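Local coordinates for protein 3',5'-cyclic-nucleotide phosphodiesterase 1 (Saccharomyces cerevisiae, PDB 4OJV) that belongs to the class-II phosphodiesterases of the metallo-hydrolase/oxidoreductase clan and holds a pair of zinc ions in a metal site beside its central beta sheets, at residues A[208-213]-A[254-259]; A[238-243]-A[274-279]; A[156-161]-A[191-196]; A[262-267]-A[309-314]. All coordinates share one frame; numbering follows the deposited sequence.

In the fold
Three of the four contacts involve helix 256-267 or the strands joined by it. Interaction 2 is the deepest: a parallel strand pair joined by backbone hydrogen bonds, with apolar side chains on both faces. Interaction 1, also largely buried, sets the start of that helix across strand 204-215 through an imidazole, a leucine and bridging waters, one residue from a zinc ligand. Interaction 4 uses the other end of the same helix at the surface, where a tyrosine and leucine of helix 297-311 give mainly apolar and CH-pi contact. Interaction 3, partly buried, joins the end of strand 153-157, next to edge strand 186-190 of the other large sheet, to the 191-196 loop, whose Lys194 salt-bridges Glu259 of interaction 1.

Interaction 1 (A[208-213]-A[254-259]); sequences PFKVHH and ESLLEE. With ZN (zinc ion), chain D.
Leu256 and His212 meet at about a right angle, with the leucine methyl CD1 set over one face of the imidazole. CD1 stands 3.6 Å from the centroid of the His212 ring and 16° off its normal, shifted a little toward the rim, which makes a good CH-pi contact. The same ring uses its edge for a polar job: His212 NE2 donates to Glu254 O over 3.1 Å, with the acceptor only 2° out of the ring plane and NE2 lying on a lone pair of that carbonyl. With CG anti to the carbonyl carbon (chi1 -62°), the His212 side chain is swung toward Leu256. Face and edge are thus gripped by residues two apart, which should limit the ring's rotation. The base of Leu256 presses on the strand backbone, its CB 3.4 Å from Lys210 O. A water donates both to that oxygen and to Leu256 O, tying strand to helix. Further along, Val211 CG1 touches Leu257 CD2 at 4.1 Å, while at the more exposed end of the contact a second water links Lys210 NZ to Glu254 OE2. His213, next in the strand, points its NE2 at a zinc ion 2.1 Å away, where His128, His130 and Asp244 also bind. The first turn of helix 256-267 lies across strand 204-215, which carries on to the zinc through His213. Asp248 bonds to Leu257 N at the helix start, and strand 222-232, the antiparallel neighbour, sends Phe227 against Leu257.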
# COMPACT_ATOMS: atom_id res chain seq x y z
N PRO A 208 -3.49 26.23 4.11
CA PRO A 208 -4.28 25.06 4.51
C PRO A 208 -5.56 25.44 5.26
O PRO A 208 -5.56 26.39 6.06
CB PRO A 208 -3.33 24.32 5.45
CG PRO A 208 -2.56 25.42 6.11
CD PRO A 208 -2.44 26.53 5.10
N PHE A 209 -6.63 24.69 4.99
CA PHE A 209 -7.93 24.91 5.63
C PHE A 209 -8.46 23.59 6.14
O PHE A 209 -8.42 22.58 5.42
CB PHE A 209 -8.91 25.50 4.62
CG PHE A 209 -8.58 26.91 4.23
CD1 PHE A 209 -7.63 27.17 3.24
CD2 PHE A 209 -9.21 27.98 4.86
CE1 PHE A 209 -7.31 28.47 2.90
CE2 PHE A 209 -8.89 29.29 4.51
CZ PHE A 209 -7.94 29.53 3.53
N LYS A 210 -8.99 23.60 7.35
CA LYS A 210 -9.56 22.40 7.93
C LYS A 210 -10.98 22.17 7.40
O LYS A 210 -11.75 23.12 7.22
CB LYS A 210 -9.56 22.53 9.45
CG LYS A 210 -9.84 21.25 10.20
CD LYS A 210 -9.72 21.47 11.70
CE LYS A 210 -10.92 22.21 12.26
NZ LYS A 210 -10.82 22.45 13.73
N VAL A 211 -11.32 20.91 7.16
CA VAL A 211 -12.66 20.51 6.71
C VAL A 211 -13.12 19.28 7.51
O VAL A 211 -12.32 18.67 8.23
CB VAL A 211 -12.74 20.26 5.18
CG1 VAL A 211 -12.38 21.51 4.38
CG2 VAL A 211 -11.88 19.07 4.76
N HIS A 212 -14.39 18.92 7.38
CA HIS A 212 -14.94 17.73 8.03
C HIS A 212 -14.83 16.49 7.18
O HIS A 212 -15.04 16.53 5.97
CB HIS A 212 -16.40 17.92 8.40
CG HIS A 212 -16.66 19.03 9.38
ND1 HIS A 212 -16.26 18.99 10.67
CD2 HIS A 212 -17.31 20.23 9.21
CE1 HIS A 212 -16.66 20.12 11.28
NE2 HIS A 212 -17.30 20.88 10.39
N HIS A 213 -14.60 15.35 7.84
CA HIS A 213 -14.44 14.05 7.18
C HIS A 213 -15.02 12.95 8.05
O HIS A 213 -14.41 11.90 8.27
CB HIS A 213 -12.97 13.86 6.78
CG HIS A 213 -12.62 12.50 6.20
ND1 HIS A 213 -13.45 11.79 5.40
CD2 HIS A 213 -11.47 11.73 6.33
CE1 HIS A 213 -12.86 10.62 5.06
NE2 HIS A 213 -11.65 10.59 5.61
N GLU A 254 -19.27 23.84 12.71
CA GLU A 254 -18.74 24.99 11.99
C GLU A 254 -18.89 24.79 10.48
O GLU A 254 -18.68 23.68 9.97
CB GLU A 254 -17.26 25.15 12.34
CG GLU A 254 -16.68 26.54 12.17
CD GLU A 254 -15.29 26.68 12.78
OE1 GLU A 254 -14.57 27.62 12.39
OE2 GLU A 254 -14.92 25.86 13.65
N SER A 255 -19.26 25.85 9.77
CA SER A 255 -19.39 25.81 8.31
C SER A 255 -18.02 25.96 7.67
O SER A 255 -17.72 26.97 7.03
CB SER A 255 -20.35 26.90 7.81
OG SER A 255 -21.65 26.74 8.35
N LEU A 256 -17.18 24.94 7.86
CA LEU A 256 -15.81 24.94 7.36
C LEU A 256 -15.74 25.09 5.84
O LEU A 256 -14.89 25.83 5.34
CB LEU A 256 -15.08 23.68 7.82
CG LEU A 256 -14.82 23.55 9.32
CD1 LEU A 256 -14.17 22.21 9.64
CD2 LEU A 256 -13.97 24.69 9.87
N LEU A 257 -16.62 24.41 5.12
CA LEU A 257 -16.65 24.55 3.66
C LEU A 257 -17.08 25.94 3.20
O LEU A 257 -16.47 26.49 2.29
CB LEU A 257 -17.51 23.45 3.02
CG LEU A 257 -16.82 22.08 2.99
CD1 LEU A 257 -17.83 20.98 2.71
CD2 LEU A 257 -15.68 22.04 1.98
N GLU A 258 -18.09 26.52 3.84
CA GLU A 258 -18.48 27.89 3.54
C GLU A 258 -17.32 28.86 3.75
O GLU A 258 -17.09 29.73 2.91
CB GLU A 258 -19.71 28.31 4.36
CG GLU A 258 -20.34 29.62 3.92
CD GLU A 258 -21.67 29.88 4.60
OE1 GLU A 258 -21.75 29.73 5.85
OE2 GLU A 258 -22.64 30.22 3.90
N GLU A 259 -16.59 28.70 4.86
CA GLU A 259 -15.39 29.49 5.12
C GLU A 259 -14.39 29.33 3.97
O GLU A 259 -13.81 30.31 3.49
CB GLU A 259 -14.73 29.08 6.43
CG GLU A 259 -15.52 29.40 7.69
CD GLU A 259 -14.83 28.93 8.95
OE1 GLU A 259 -13.58 28.85 8.97
OE2 GLU A 259 -15.54 28.63 9.94
ZN ZN D . -10.09 9.29 4.93
O HOH W 1 -12.20 25.61 5.99
O HOH W 2 -13.86 23.08 13.84
O HOH W 3 -9.11 8.06 3.86

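Interaction 2 (A[238-243]-A[274-279]); sequences CIIVCG and KGILVE
Cys242 drops its sulphur into the notch between Ile276 and Val278: SG lies 4.0 Å from Ile276 CD1 and 3.9 Å from Val278 CB. CG1 of Ile276 is anti to its backbone N (chi1 177°), and from there CD1 also reaches CG2 of Ile240, 3.9 Å away, so one methyl fits between two bumps of strand 238-242. Helix 256-267 lies over this face, with Val264 against Ile240. On the reverse face Val241 CG1 sits 4.3 Å from Leu277 CB, next to Ile239, while Phe23 of strand 22-27 packs on both Val241 and Leu277. Gly275 offers no side chain beside Ile239, whose CG2 rests near the Gly275 backbone. Between the two faces runs a parallel ladder: Lys274 N donates to Cys238 O, Ile240 N to Gly275 O, Leu277 N to Ile240 O at 2.8 Å, and Cys242 N to Leu277 O. In the middle of the pair, then, backbone polar groups satisfy each other and apolar groups, a thiol among them, fill both faces. From Cys242 to Glu279 waters bridge the backbones, partly by weak bonds. Charge is kept to the ends, where Lys274 NZ meets Asp237 and Leu369 O and Glu279 bonds to His294.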
# COMPACT_ATOMS: atom_id res chain seq x y z
N CYS A 238 -3.52 29.57 -9.06
CA CYS A 238 -3.68 28.67 -7.93
C CYS A 238 -4.27 27.34 -8.34
O CYS A 238 -5.02 27.24 -9.32
CB CYS A 238 -4.63 29.26 -6.90
SG CYS A 238 -4.14 30.86 -6.25
N ILE A 239 -3.94 26.31 -7.56
CA ILE A 239 -4.67 25.06 -7.59
C ILE A 239 -5.11 24.72 -6.17
O ILE A 239 -4.46 25.12 -5.21
CB ILE A 239 -3.85 23.90 -8.21
CG1 ILE A 239 -2.49 23.76 -7.50
CG2 ILE A 239 -3.73 24.06 -9.72
CD1 ILE A 239 -1.71 22.53 -7.88
N ILE A 240 -6.22 24.00 -6.06
CA ILE A 240 -6.74 23.53 -4.78
C ILE A 240 -6.65 22.01 -4.80
O ILE A 240 -7.13 21.38 -5.73
CB ILE A 240 -8.20 23.97 -4.57
CG1 ILE A 240 -8.30 25.50 -4.52
CG2 ILE A 240 -8.79 23.34 -3.31
CD1 ILE A 240 -9.72 26.03 -4.59
N VAL A 241 -5.99 21.45 -3.79
CA VAL A 241 -5.82 20.00 -3.72
C VAL A 241 -6.41 19.55 -2.39
O VAL A 241 -5.94 19.97 -1.33
CB VAL A 241 -4.33 19.58 -3.87
CG1 VAL A 241 -4.23 18.07 -3.97
CG2 VAL A 241 -3.70 20.22 -5.10
N CYS A 242 -7.41 18.67 -2.45
CA CYS A 242 -8.26 18.39 -1.30
C CYS A 242 -8.03 17.03 -0.67
O CYS A 242 -7.80 16.02 -1.35
CB CYS A 242 -9.74 18.45 -1.72
SG CYS A 242 -10.24 20.03 -2.44
N GLY A 243 -8.14 16.99 0.66
CA GLY A 243 -8.32 15.73 1.36
C GLY A 243 -9.77 15.29 1.37
O GLY A 243 -10.66 16.07 0.98
N LYS A 274 -6.86 27.38 -11.44
CA LYS A 274 -6.53 26.53 -12.58
C LYS A 274 -7.04 25.10 -12.44
O LYS A 274 -7.05 24.34 -13.40
CB LYS A 274 -5.02 26.53 -12.85
CG LYS A 274 -4.38 27.92 -12.91
CD LYS A 274 -5.09 28.90 -13.84
CE LYS A 274 -4.85 28.61 -15.31
NZ LYS A 274 -3.40 28.62 -15.63
N GLY A 275 -7.46 24.73 -11.24
CA GLY A 275 -7.97 23.39 -11.02
C GLY A 275 -8.30 23.17 -9.56
O GLY A 275 -7.66 23.74 -8.67
N ILE A 276 -9.29 22.32 -9.34
CA ILE A 276 -9.57 21.78 -8.01
C ILE A 276 -9.57 20.27 -8.10
O ILE A 276 -10.30 19.69 -8.91
CB ILE A 276 -10.88 22.32 -7.40
CG1 ILE A 276 -11.15 21.66 -6.04
CG2 ILE A 276 -12.05 22.18 -8.35
CD1 ILE A 276 -12.10 22.40 -5.12
N LEU A 277 -8.72 19.64 -7.28
CA LEU A 277 -8.67 18.19 -7.14
C LEU A 277 -9.46 17.81 -5.90
O LEU A 277 -9.02 18.06 -4.79
CB LEU A 277 -7.22 17.69 -7.03
CG LEU A 277 -6.46 17.44 -8.34
CD1 LEU A 277 -6.28 18.71 -9.15
CD2 LEU A 277 -5.10 16.80 -8.04
N VAL A 278 -10.64 17.24 -6.10
CA VAL A 278 -11.57 17.03 -5.01
C VAL A 278 -12.26 15.68 -5.18
O VAL A 278 -12.54 15.25 -6.30
CB VAL A 278 -12.60 18.19 -4.90
CG1 VAL A 278 -13.41 18.33 -6.18
CG2 VAL A 278 -13.51 18.02 -3.69
N GLU A 279 -12.57 15.03 -4.06
CA GLU A 279 -13.15 13.70 -4.15
C GLU A 279 -14.59 13.68 -4.64
O GLU A 279 -15.36 14.62 -4.44
CB GLU A 279 -13.09 12.99 -2.80
CG GLU A 279 -14.00 13.55 -1.71
CD GLU A 279 -14.50 12.45 -0.80
OE1 GLU A 279 -13.97 12.33 0.33
OE2 GLU A 279 -15.40 11.70 -1.22
O HOH W 4 -8.28 15.32 -3.98
O HOH W 5 -11.08 15.41 -1.71

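Interaction 3 (A[156-161]-A[191-196]); sequences WGLPHT and LNPKEV
Leu191 lies against the end of strand 153-157 and can be followed outward from its backbone. Its CB sits 3.8 Å from Gly157 O, and its CG, anti to the carbonyl carbon of Leu191 (chi1 -65°), is set about equally near that oxygen and Trp156 CE3. The two methyls then part. CD1 turns to the root of the tryptophan, 4.0 Å from Trp156 CB, and also lies near the Gly157 N. CD2 runs out to the indole, meeting Trp156 CE3 at 3.6 Å and, a little farther off, CZ3; the two side chains cross at about a right angle. Behind them Leu191 N donates to Gly157 O over 2.8 Å, from 38° above the carbonyl plane. One residue thus gives this strand end both a hydrogen bond and an apolar cover. On the far side of that bond Leu158 reaches back with CD2, which lies 3.5 Å from Leu191 O and 4.0 Å from Pro193 CB. Pro193 is in a type II turn from Asn192 to Glu195, spanned by a bond of 3.2 Å from Asn192 ND2 to Glu195 OE1. Elsewhere Trp156 NE1 bonds to Asp123 and its ring stacks on Tyr125. Most of the touching surface is leucine, proline and indole carbon, around one backbone hydrogen bond, while the polar groups of the turn serve the turn itself or tie it to helix 256-267 (Lys194 to Glu259) and to strand 204-215 (Lys194 backbone to Pro208).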
# COMPACT_ATOMS: atom_id res chain seq x y z
N TRP A 156 4.41 17.95 6.38
CA TRP A 156 3.63 19.08 6.87
C TRP A 156 2.19 18.71 7.03
O TRP A 156 1.64 17.92 6.25
CB TRP A 156 3.69 20.23 5.88
CG TRP A 156 5.05 20.73 5.54
CD1 TRP A 156 5.90 20.29 4.53
CD2 TRP A 156 5.75 21.85 6.16
NE1 TRP A 156 7.05 21.03 4.50
CE2 TRP A 156 7.02 21.99 5.45
CE3 TRP A 156 5.46 22.73 7.20
CZ2 TRP A 156 7.95 22.97 5.79
CZ3 TRP A 156 6.40 23.71 7.54
CH2 TRP A 156 7.62 23.82 6.85
N GLY A 157 1.53 19.32 8.00
CA GLY A 157 0.10 19.13 8.18
C GLY A 157 -0.44 20.03 9.26
O GLY A 157 0.33 20.64 10.01
N LEU A 158 -1.75 20.11 9.35
CA LEU A 158 -2.40 20.71 10.50
C LEU A 158 -2.18 19.80 11.72
O LEU A 158 -1.84 18.63 11.56
CB LEU A 158 -3.89 20.92 10.21
CG LEU A 158 -4.25 21.94 9.12
CD1 LEU A 158 -5.76 22.00 8.95
CD2 LEU A 158 -3.68 23.33 9.41
N PRO A 159 -2.39 20.33 12.94
CA PRO A 159 -2.17 19.50 14.13
C PRO A 159 -2.95 18.18 14.17
O PRO A 159 -2.42 17.18 14.65
CB PRO A 159 -2.59 20.42 15.28
CG PRO A 159 -2.30 21.79 14.76
CD PRO A 159 -2.65 21.74 13.29
N HIS A 160 -4.17 18.15 13.65
CA HIS A 160 -4.96 16.89 13.69
C HIS A 160 -4.28 15.77 12.93
O HIS A 160 -4.53 14.59 13.18
CB HIS A 160 -6.39 17.11 13.19
CG HIS A 160 -6.50 17.25 11.68
ND1 HIS A 160 -6.56 18.45 11.07
CD2 HIS A 160 -6.56 16.29 10.68
CE1 HIS A 160 -6.66 18.26 9.74
NE2 HIS A 160 -6.65 16.94 9.50
N THR A 161 -3.42 16.14 11.99
CA THR A 161 -2.63 15.18 11.24
C THR A 161 -1.30 14.91 11.93
O THR A 161 -0.96 13.77 12.19
CB THR A 161 -2.40 15.70 9.81
OG1 THR A 161 -3.66 15.77 9.13
CG2 THR A 161 -1.46 14.79 9.04
N LEU A 191 1.44 23.22 10.43
CA LEU A 191 1.00 24.43 9.77
C LEU A 191 -0.15 25.03 10.59
O LEU A 191 -0.88 24.31 11.26
CB LEU A 191 0.48 24.11 8.37
CG LEU A 191 1.50 23.58 7.36
CD1 LEU A 191 0.76 22.97 6.17
CD2 LEU A 191 2.45 24.67 6.91
N ASN A 192 -0.29 26.35 10.49
CA ASN A 192 -1.43 27.05 11.07
C ASN A 192 -2.56 27.14 10.05
O ASN A 192 -2.31 27.49 8.89
CB ASN A 192 -1.04 28.46 11.51
CG ASN A 192 -0.02 28.46 12.63
OD1 ASN A 192 -0.10 27.66 13.56
ND2 ASN A 192 0.95 29.36 12.54
N PRO A 193 -3.80 26.86 10.47
CA PRO A 193 -4.91 26.93 9.54
C PRO A 193 -5.18 28.36 9.05
O PRO A 193 -5.02 29.33 9.83
CB PRO A 193 -6.10 26.40 10.36
CG PRO A 193 -5.73 26.70 11.77
CD PRO A 193 -4.24 26.52 11.83
N LYS A 194 -5.58 28.48 7.79
CA LYS A 194 -5.98 29.76 7.17
C LYS A 194 -4.84 30.75 6.94
O LYS A 194 -5.08 31.86 6.48
CB LYS A 194 -7.10 30.44 7.97
CG LYS A 194 -8.26 29.54 8.35
CD LYS A 194 -9.35 30.31 9.08
CE LYS A 194 -10.16 29.41 9.99
NZ LYS A 194 -10.88 28.33 9.25
N GLU A 195 -3.61 30.35 7.26
CA GLU A 195 -2.45 31.23 7.20
C GLU A 195 -1.65 30.97 5.93
O GLU A 195 -1.40 29.81 5.57
CB GLU A 195 -1.58 31.03 8.43
CG GLU A 195 -0.49 32.07 8.64
CD GLU A 195 0.36 31.76 9.86
OE1 GLU A 195 1.28 30.92 9.75
OE2 GLU A 195 0.12 32.36 10.93
N VAL A 196 -1.26 32.05 5.26
CA VAL A 196 -0.43 31.96 4.07
C VAL A 196 0.97 31.62 4.51
O VAL A 196 1.64 32.41 5.20
CB VAL A 196 -0.44 33.28 3.25
CG1 VAL A 196 0.49 33.18 2.05
CG2 VAL A 196 -1.85 33.63 2.80

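Interaction 4 (A[262-267]-A[309-314]); sequences SYVAEN and TLYNSS
Tyr311 lays one face of its ring against Ala265. The alanine CA stands over that face, 4.2 Å from the ring centroid and 28° off the normal, a CH-pi contact, with CE1 the ring atom nearest to it at 3.7 Å. Ala265 CB is over the same face but offset toward the rim, near CD1. At the phenol end Val264 CG1 comes in obliquely and lies 3.5 Å from Tyr311 OH; the hydroxyl itself is hydrogen-bonded to Ile268 O, just past the end of helix 256-267, which should help hold the tip of the ring at the helix's last turn. The other flat group, Tyr263, points away from helix 297-311: Asn267 ND2 sits 3.4 Å above the plane of the Tyr263 ring, over its centre, and donates to Tyr263 O, which also accepts from Asn267 N. That ring meets Phe209 of strand 204-215. Back at the interface, Leu310 completes the fit: its CB rests on Ala265 CB at 3.6 Å, and its CD1 reaches Ser262, at the start of 262-267, 3.8 Å from Ser262 OG, a hydroxyl already bonded to Glu258 O. The small alanine lets the other helix approach closely. Both helices belong to the layer on one side of the sheet: helix 256-267 is the crossover of the beta-alpha-beta unit formed with strands 238-242 and 273-279, whereas helix 297-311 leads on to strand 321-325. The helical layer packed on the sheet is consistent with one outer layer of the four-layer alpha-beta/beta-alpha sandwich of the metallo-beta-lactamase fold.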
# COMPACT_ATOMS: atom_id res chain seq x y z
N SER A 262 -15.71 30.85 0.59
CA SER A 262 -15.71 32.31 0.75
C SER A 262 -14.30 32.87 0.58
O SER A 262 -14.10 33.87 -0.10
CB SER A 262 -16.29 32.70 2.10
OG SER A 262 -17.66 32.35 2.19
N TYR A 263 -13.32 32.20 1.19
CA TYR A 263 -11.93 32.62 1.06
C TYR A 263 -11.47 32.56 -0.39
O TYR A 263 -10.82 33.49 -0.89
CB TYR A 263 -11.03 31.75 1.95
CG TYR A 263 -9.58 32.20 2.00
CD1 TYR A 263 -8.68 31.85 1.00
CD2 TYR A 263 -9.12 32.97 3.07
CE1 TYR A 263 -7.36 32.26 1.05
CE2 TYR A 263 -7.79 33.38 3.13
CZ TYR A 263 -6.92 33.02 2.12
OH TYR A 263 -5.60 33.43 2.17
N VAL A 264 -11.80 31.47 -1.08
CA VAL A 264 -11.43 31.30 -2.48
C VAL A 264 -12.05 32.42 -3.34
O VAL A 264 -11.34 33.09 -4.10
CB VAL A 264 -11.84 29.90 -3.00
CG1 VAL A 264 -11.67 29.80 -4.51
CG2 VAL A 264 -11.04 28.82 -2.30
N ALA A 265 -13.36 32.63 -3.20
CA ALA A 265 -14.04 33.65 -4.01
C ALA A 265 -13.52 35.06 -3.72
O ALA A 265 -13.43 35.88 -4.64
CB ALA A 265 -15.55 33.57 -3.82
N GLU A 266 -13.16 35.33 -2.47
CA GLU A 266 -12.65 36.65 -2.09
C GLU A 266 -11.24 36.89 -2.64
O GLU A 266 -10.92 37.99 -3.10
CB GLU A 266 -12.66 36.85 -0.57
CG GLU A 266 -12.18 38.24 -0.16
CD GLU A 266 -12.31 38.52 1.33
OE1 GLU A 266 -12.39 37.56 2.12
OE2 GLU A 266 -12.31 39.71 1.71
N ASN A 267 -10.41 35.85 -2.61
CA ASN A 267 -8.98 36.03 -2.79
C ASN A 267 -8.39 35.54 -4.10
O ASN A 267 -7.28 35.94 -4.47
CB ASN A 267 -8.23 35.43 -1.61
CG ASN A 267 -8.51 36.17 -0.32
OD1 ASN A 267 -8.13 37.33 -0.16
ND2 ASN A 267 -9.21 35.51 0.60
N THR A 309 -22.18 30.64 -6.39
CA THR A 309 -22.96 31.73 -5.82
C THR A 309 -22.03 32.82 -5.29
O THR A 309 -22.30 34.01 -5.45
CB THR A 309 -23.91 31.22 -4.71
OG1 THR A 309 -24.82 30.27 -5.28
CG2 THR A 309 -24.69 32.35 -4.07
N LEU A 310 -20.92 32.42 -4.67
CA LEU A 310 -19.98 33.39 -4.10
C LEU A 310 -19.23 34.19 -5.16
O LEU A 310 -19.05 35.40 -5.02
CB LEU A 310 -19.02 32.70 -3.12
CG LEU A 310 -19.69 32.21 -1.83
CD1 LEU A 310 -18.83 31.13 -1.18
CD2 LEU A 310 -19.97 33.34 -0.85
N TYR A 311 -18.79 33.52 -6.23
CA TYR A 311 -18.17 34.24 -7.35
C TYR A 311 -19.19 35.18 -8.01
O TYR A 311 -18.83 36.26 -8.47
CB TYR A 311 -17.59 33.28 -8.38
CG TYR A 311 -16.17 32.81 -8.11
CD1 TYR A 311 -15.13 33.72 -7.94
CD2 TYR A 311 -15.87 31.45 -8.09
CE1 TYR A 311 -13.83 33.28 -7.73
CE2 TYR A 311 -14.58 31.00 -7.88
CZ TYR A 311 -13.56 31.92 -7.70
OH TYR A 311 -12.28 31.47 -7.50
N ASN A 312 -20.45 34.74 -8.06
CA ASN A 312 -21.56 35.61 -8.45
C ASN A 312 -21.47 36.14 -9.88
O ASN A 312 -21.74 37.32 -10.15
CB ASN A 312 -21.71 36.76 -7.44
CG ASN A 312 -23.01 37.50 -7.60
OD1 ASN A 312 -24.03 36.90 -7.93
ND2 ASN A 312 -22.98 38.81 -7.38
N SER A 313 -21.09 35.26 -10.81
CA SER A 313 -21.03 35.60 -12.23
C SER A 313 -22.14 34.92 -13.02
O SER A 313 -22.48 33.76 -12.77
CB SER A 313 -19.67 35.20 -12.81
OG SER A 313 -19.64 35.32 -14.22
N SER A 314 -22.67 35.62 -14.01
CA SER A 314 -23.63 35.03 -14.94
C SER A 314 -23.00 33.94 -15.82
O SER A 314 -23.71 33.17 -16.46
CB SER A 314 -24.30 36.12 -15.79
OG SER A 314 -23.39 36.70 -16.69